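Local coordinates for DNA/pantothenate metabolism flavoprotein (Streptomyces sparsogenes DSM 40356, PDB 7CFU) that probably catalyses the FMN-dependent oxidative decarboxylation of a cysteine residue in a biosynthetic pathway, as a dodecameric flavoprotein, at residues W82-G96 and D121-C133. Residues are numbered along the deposited sequence; the frame is centred on the assembly and turned at random.
Sequences WEDHKGGGAAHVALG and DDVLTATVLAAEC. With FMN (flavin mononucleotide), chain B.
One wall of the FMN site in this Rossmann-like flavoprotein is built where helix 91-98 packs on helix 123-130, the short segments crossing at -52° with axes 8.0 Å apart; Thr58, Thr108 and Val140 of a neighbouring subunit bind the same flavin. The contact illustrates how one indole, from the 3-10 segment 82-84, can pack on a helix with one face and on a cofactor with the other. Val123 sets CG2 over one face of the Trp82 indole, 3.6 Å from the centroid of the six-membered ring, a CH-pi contact, while FMN C9 lies over the opposite face, toward the rim. At the edge, Ala126 CB meets Trp82 CH2 at 3.6 Å. Trp82 NE1 donates to a water at 2.7 Å, which bonds weakly to Asp121 O. A leucine in place of Trp82 would probably lose the flat layer between Val123 CG2 and the flavin and leave that water without its indole donor. His92, with CG between its backbone N and carbonyl carbon (chi1 63°), turns its imidazole to the cofactor, CE1 lying 3.4 Å from FMN N10. Farther along, small residues bring the backbones together: the CA atoms of Gly96 and Ala131 are 4.0 Å apart, and any CB on Gly96 would clash with Ala130 CB. Between these ends Thr127 turns OG1 back to Val123 O, already taken by Thr127 N, in a 2.7 Å hydrogen bond whose donor sits 43° above the carbonyl plane.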
loop_
_atom_site.group_PDB
_atom_site.type_symbol
_atom_site.label_atom_id
_atom_site.label_comp_id
_atom_site.label_asym_id
_atom_site.label_seq_id
_atom_site.Cartn_x
_atom_site.Cartn_y
_atom_site.Cartn_z
ATOM N N TRP A 82 -17.330 -8.772 -10.172
ATOM C CA TRP A 82 -18.259 -8.013 -11.001
ATOM C C TRP A 82 -17.534 -7.125 -12.008
ATOM O O TRP A 82 -18.028 -6.922 -13.123
ATOM C CB TRP A 82 -19.174 -7.191 -10.102
ATOM C CG TRP A 82 -19.942 -8.057 -9.157
ATOM C CD1 TRP A 82 -19.656 -8.298 -7.842
ATOM C CD2 TRP A 82 -21.096 -8.838 -9.466
ATOM N NE1 TRP A 82 -20.578 -9.164 -7.304
ATOM C CE2 TRP A 82 -21.471 -9.516 -8.283
ATOM C CE3 TRP A 82 -21.861 -9.022 -10.624
ATOM C CZ2 TRP A 82 -22.577 -10.362 -8.227
ATOM C CZ3 TRP A 82 -22.957 -9.866 -10.569
ATOM C CH2 TRP A 82 -23.309 -10.523 -9.376
ATOM N N GLU A 83 -16.358 -6.605 -11.644
ATOM C CA GLU A 83 -15.594 -5.746 -12.541
ATOM C C GLU A 83 -15.153 -6.463 -13.813
ATOM O O GLU A 83 -14.744 -5.797 -14.772
ATOM C CB GLU A 83 -14.367 -5.175 -11.819
ATOM C CG GLU A 83 -14.678 -4.210 -10.673
ATOM C CD GLU A 83 -14.974 -4.897 -9.337
ATOM O OE1 GLU A 83 -15.382 -6.080 -9.323
ATOM O OE2 GLU A 83 -14.791 -4.239 -8.291
ATOM N N ASP A 84 -15.204 -7.798 -13.844
ATOM C CA ASP A 84 -14.784 -8.517 -15.045
ATOM C C ASP A 84 -15.802 -8.421 -16.176
ATOM O O ASP A 84 -15.454 -8.702 -17.327
ATOM C CB ASP A 84 -14.489 -9.982 -14.704
ATOM C CG ASP A 84 -13.389 -10.122 -13.662
ATOM O OD1 ASP A 84 -12.537 -9.214 -13.602
ATOM O OD2 ASP A 84 -13.365 -11.116 -12.898
ATOM N N HIS A 85 -17.040 -8.026 -15.893
ATOM C CA HIS A 85 -18.018 -7.790 -16.947
ATOM C C HIS A 85 -17.930 -6.351 -17.436
ATOM O O HIS A 85 -17.846 -5.412 -16.638
ATOM C CB HIS A 85 -19.440 -8.078 -16.471
ATOM C CG HIS A 85 -20.494 -7.621 -17.433
ATOM N ND1 HIS A 85 -20.731 -8.257 -18.633
ATOM C CD2 HIS A 85 -21.371 -6.589 -17.375
ATOM C CE1 HIS A 85 -21.706 -7.635 -19.274
ATOM N NE2 HIS A 85 -22.112 -6.618 -18.533
ATOM N N LYS A 86 -17.955 -6.183 -18.753
ATOM C CA LYS A 86 -17.798 -4.881 -19.380
ATOM C C LYS A 86 -19.124 -4.422 -19.972
ATOM O O LYS A 86 -19.891 -5.232 -20.505
ATOM C CB LYS A 86 -16.721 -4.925 -20.468
ATOM C CG LYS A 86 -15.306 -5.197 -19.951
ATOM C CD LYS A 86 -15.001 -6.696 -19.874
ATOM C CE LYS A 86 -13.530 -6.973 -19.532
ATOM N NZ LYS A 86 -13.121 -6.468 -18.184
ATOM N N GLY A 87 -19.391 -3.123 -19.864
ATOM C CA GLY A 87 -20.546 -2.523 -20.508
ATOM C C GLY A 87 -21.818 -2.560 -19.684
ATOM O O GLY A 87 -21.816 -2.658 -18.451
ATOM N N GLY A 88 -22.939 -2.466 -20.403
ATOM C CA GLY A 88 -24.230 -2.396 -19.754
ATOM C C GLY A 88 -24.614 -3.692 -19.066
ATOM O O GLY A 88 -24.047 -4.763 -19.301
ATOM N N GLY A 89 -25.610 -3.577 -18.196
ATOM C CA GLY A 89 -26.078 -4.709 -17.417
ATOM C C GLY A 89 -25.146 -5.062 -16.275
ATOM O O GLY A 89 -24.757 -4.191 -15.489
ATOM N N ALA A 90 -24.686 -6.312 -16.242
ATOM C CA ALA A 90 -24.089 -6.887 -15.041
ATOM C C ALA A 90 -23.702 -8.330 -15.310
ATOM O O ALA A 90 -24.327 -9.000 -16.139
ATOM C CB ALA A 90 -25.057 -6.802 -13.863
ATOM N N ALA A 91 -22.666 -8.811 -14.618
ATOM C CA ALA A 91 -22.060 -10.090 -14.976
ATOM C C ALA A 91 -23.073 -11.227 -14.938
ATOM O O ALA A 91 -23.128 -12.048 -15.860
ATOM C CB ALA A 91 -20.878 -10.391 -14.051
ATOM N N HIS A 92 -23.911 -11.274 -13.905
ATOM C CA HIS A 92 -24.794 -12.425 -13.757
ATOM C C HIS A 92 -25.876 -12.443 -14.835
ATOM O O HIS A 92 -26.251 -13.517 -15.323
ATOM C CB HIS A 92 -25.403 -12.433 -12.356
ATOM C CG HIS A 92 -26.274 -11.249 -12.071
ATOM N ND1 HIS A 92 -25.842 -9.950 -12.236
ATOM C CD2 HIS A 92 -27.554 -11.169 -11.640
ATOM C CE1 HIS A 92 -26.817 -9.121 -11.909
ATOM N NE2 HIS A 92 -27.868 -9.835 -11.545
ATOM N N VAL A 93 -26.383 -11.272 -15.228
ATOM C CA VAL A 93 -27.392 -11.211 -16.288
ATOM C C VAL A 93 -26.782 -11.592 -17.634
ATOM O O VAL A 93 -27.347 -12.398 -18.387
ATOM C CB VAL A 93 -28.034 -9.813 -16.340
ATOM C CG1 VAL A 93 -28.975 -9.698 -17.530
ATOM C CG2 VAL A 93 -28.761 -9.499 -15.026
ATOM N N ALA A 94 -25.614 -11.029 -17.955
ATOM C CA ALA A 94 -24.994 -11.319 -19.244
ATOM C C ALA A 94 -24.613 -12.790 -19.348
ATOM O O ALA A 94 -24.886 -13.442 -20.361
ATOM C CB ALA A 94 -23.779 -10.414 -19.475
ATOM N N LEU A 95 -23.975 -13.336 -18.309
ATOM C CA LEU A 95 -23.600 -14.748 -18.359
ATOM C C LEU A 95 -24.830 -15.651 -18.293
ATOM O O LEU A 95 -24.888 -16.674 -18.981
ATOM C CB LEU A 95 -22.625 -15.076 -17.233
ATOM C CG LEU A 95 -21.262 -14.411 -17.371
ATOM C CD1 LEU A 95 -20.486 -14.542 -16.075
ATOM C CD2 LEU A 95 -20.494 -15.035 -18.521
ATOM N N GLY A 96 -25.822 -15.289 -17.478
ATOM C CA GLY A 96 -27.021 -16.109 -17.384
ATOM C C GLY A 96 -27.783 -16.178 -18.697
ATOM O O GLY A 96 -28.299 -17.233 -19.074
ATOM N N ASP A 121 -24.502 -14.278 -3.338
ATOM C CA ASP A 121 -23.570 -13.315 -2.754
ATOM C C ASP A 121 -22.217 -13.284 -3.455
ATOM O O ASP A 121 -21.253 -12.754 -2.892
ATOM C CB ASP A 121 -23.396 -13.567 -1.250
ATOM C CG ASP A 121 -22.758 -14.910 -0.931
ATOM O OD1 ASP A 121 -22.448 -15.691 -1.859
ATOM O OD2 ASP A 121 -22.561 -15.181 0.276
ATOM N N ASP A 122 -22.115 -13.868 -4.649
ATOM C CA ASP A 122 -20.979 -13.666 -5.540
ATOM C C ASP A 122 -21.484 -13.848 -6.965
ATOM O O ASP A 122 -22.656 -14.168 -7.185
ATOM C CB ASP A 122 -19.809 -14.609 -5.217
ATOM C CG ASP A 122 -20.140 -16.094 -5.442
ATOM O OD1 ASP A 122 -21.282 -16.436 -5.823
ATOM O OD2 ASP A 122 -19.230 -16.929 -5.242
ATOM N N VAL A 123 -20.589 -13.661 -7.940
ATOM C CA VAL A 123 -21.013 -13.717 -9.338
ATOM C C VAL A 123 -21.595 -15.087 -9.671
ATOM O O VAL A 123 -22.655 -15.184 -10.307
ATOM C CB VAL A 123 -19.857 -13.345 -10.288
ATOM C CG1 VAL A 123 -20.264 -13.615 -11.726
ATOM C CG2 VAL A 123 -19.500 -11.875 -10.133
ATOM N N LEU A 124 -20.938 -16.164 -9.224
ATOM C CA LEU A 124 -21.388 -17.505 -9.596
ATOM C C LEU A 124 -22.812 -17.764 -9.128
ATOM O O LEU A 124 -23.677 -18.139 -9.925
ATOM C CB LEU A 124 -20.458 -18.568 -9.021
ATOM C CG LEU A 124 -20.877 -20.006 -9.376
ATOM C CD1 LEU A 124 -20.905 -20.197 -10.895
ATOM C CD2 LEU A 124 -19.996 -21.051 -8.708
ATOM N N THR A 125 -23.083 -17.547 -7.838
ATOM C CA THR A 125 -24.394 -17.913 -7.316
ATOM C C THR A 125 -25.471 -16.957 -7.804
ATOM O O THR A 125 -26.636 -17.348 -7.916
ATOM C CB THR A 125 -24.374 -17.965 -5.788
ATOM O OG1 THR A 125 -23.927 -16.709 -5.263
ATOM C CG2 THR A 125 -23.440 -19.094 -5.306
ATOM N N ALA A 126 -25.093 -15.717 -8.126
ATOM C CA ALA A 126 -26.027 -14.801 -8.768
ATOM C C ALA A 126 -26.337 -15.250 -10.186
ATOM O O ALA A 126 -27.475 -15.127 -10.651
ATOM C CB ALA A 126 -25.456 -13.378 -8.783
ATOM N N THR A 127 -25.332 -15.770 -10.887
ATOM C CA THR A 127 -25.547 -16.264 -12.240
ATOM C C THR A 127 -26.503 -17.452 -12.256
ATOM O O THR A 127 -27.288 -17.600 -13.200
ATOM C CB THR A 127 -24.202 -16.612 -12.870
ATOM O OG1 THR A 127 -23.380 -15.434 -12.885
ATOM C CG2 THR A 127 -24.382 -17.112 -14.295
ATOM N N VAL A 128 -26.457 -18.298 -11.218
ATOM C CA VAL A 128 -27.404 -19.408 -11.104
ATOM C C VAL A 128 -28.837 -18.887 -11.151
ATOM O O VAL A 128 -29.684 -19.407 -11.892
ATOM C CB VAL A 128 -27.144 -20.201 -9.809
ATOM C CG1 VAL A 128 -28.280 -21.198 -9.541
ATOM C CG2 VAL A 128 -25.796 -20.910 -9.854
ATOM N N LEU A 129 -29.119 -17.820 -10.397
ATOM C CA LEU A 129 -30.476 -17.279 -10.375
ATOM C C LEU A 129 -30.882 -16.720 -11.729
ATOM O O LEU A 129 -32.063 -16.768 -12.090
ATOM C CB LEU A 129 -30.607 -16.192 -9.307
ATOM C CG LEU A 129 -30.505 -16.625 -7.852
ATOM C CD1 LEU A 129 -30.753 -15.442 -6.929
ATOM C CD2 LEU A 129 -31.498 -17.742 -7.582
ATOM N N ALA A 130 -29.928 -16.178 -12.487
ATOM C CA ALA A 130 -30.259 -15.570 -13.763
ATOM C C ALA A 130 -30.260 -16.567 -14.909
ATOM O O ALA A 130 -30.831 -16.272 -15.959
ATOM C CB ALA A 130 -29.296 -14.422 -14.067
ATOM N N ALA A 131 -29.643 -17.733 -14.738
ATOM C CA ALA A 131 -29.568 -18.710 -15.814
ATOM C C ALA A 131 -30.888 -19.454 -15.961
ATOM O O ALA A 131 -31.575 -19.740 -14.976
ATOM C CB ALA A 131 -28.434 -19.707 -15.559
ATOM N N GLU A 132 -31.253 -19.752 -17.212
ATOM C CA GLU A 132 -32.462 -20.517 -17.528
ATOM C C GLU A 132 -32.087 -21.545 -18.595
ATOM O O GLU A 132 -32.411 -21.394 -19.774
ATOM C CB GLU A 132 -33.595 -19.608 -17.993
ATOM C CG GLU A 132 -34.308 -18.934 -16.853
ATOM C CD GLU A 132 -35.474 -18.080 -17.303
ATOM O OE1 GLU A 132 -35.373 -17.426 -18.367
ATOM O OE2 GLU A 132 -36.488 -18.055 -16.575
ATOM N N CYS A 133 -31.422 -22.612 -18.178
ATOM C CA CYS A 133 -30.895 -23.587 -19.119
ATOM C C CYS A 133 -30.666 -24.896 -18.374
ATOM O O CYS A 133 -30.671 -24.913 -17.138
ATOM C CB CYS A 133 -29.593 -23.078 -19.752
ATOM S SG CYS A 133 -28.268 -22.832 -18.552
HETATM N N1 FMN B . -29.171 -8.661 -7.896
HETATM C C2 FMN B . -30.528 -8.645 -7.666
HETATM O O2 FMN B . -31.042 -9.560 -7.021
HETATM N N3 FMN B . -31.301 -7.602 -8.158
HETATM C C4 FMN B . -30.724 -6.574 -8.891
HETATM O O4 FMN B . -31.419 -5.650 -9.339
HETATM C C4A FMN B . -29.353 -6.589 -9.120
HETATM N N5 FMN B . -28.755 -5.570 -9.841
HETATM C C5A FMN B . -27.394 -5.586 -10.057
HETATM C C6 FMN B . -26.801 -4.556 -10.776
HETATM C C7 FMN B . -25.428 -4.568 -11.001
HETATM C C7M FMN B . -24.782 -3.455 -11.785
HETATM C C8 FMN B . -24.647 -5.606 -10.502
HETATM C C8M FMN B . -23.167 -5.596 -10.764
HETATM C C9 FMN B . -25.243 -6.649 -9.780
HETATM C C9A FMN B . -26.621 -6.633 -9.553
HETATM N N10 FMN B . -27.234 -7.656 -8.839
HETATM C C10 FMN B . -28.585 -7.637 -8.618
HETATM C "C1'" FMN B . -26.433 -8.791 -8.274
HETATM C "C2'" FMN B . -26.145 -8.450 -6.819
HETATM O "O2'" FMN B . -25.390 -7.244 -6.764
HETATM C "C3'" FMN B . -25.406 -9.621 -6.169
HETATM O "O3'" FMN B . -26.277 -10.721 -6.016
HETATM C "C4'" FMN B . -24.807 -9.228 -4.823
HETATM O "O4'" FMN B . -24.091 -10.323 -4.280
HETATM C "C5'" FMN B . -25.879 -8.805 -3.836
HETATM O "O5'" FMN B . -25.190 -8.240 -2.744
HETATM P P FMN B . -25.975 -7.664 -1.471
HETATM O O1P FMN B . -25.139 -7.886 -0.218
HETATM O O2P FMN B . -26.211 -6.187 -1.705
HETATM O O3P FMN B . -27.312 -8.366 -1.350
HETATM O O HOH W 1 -20.769 -10.334 -4.857
HETATM O O HOH W 2 -29.425 -19.329 -19.537
#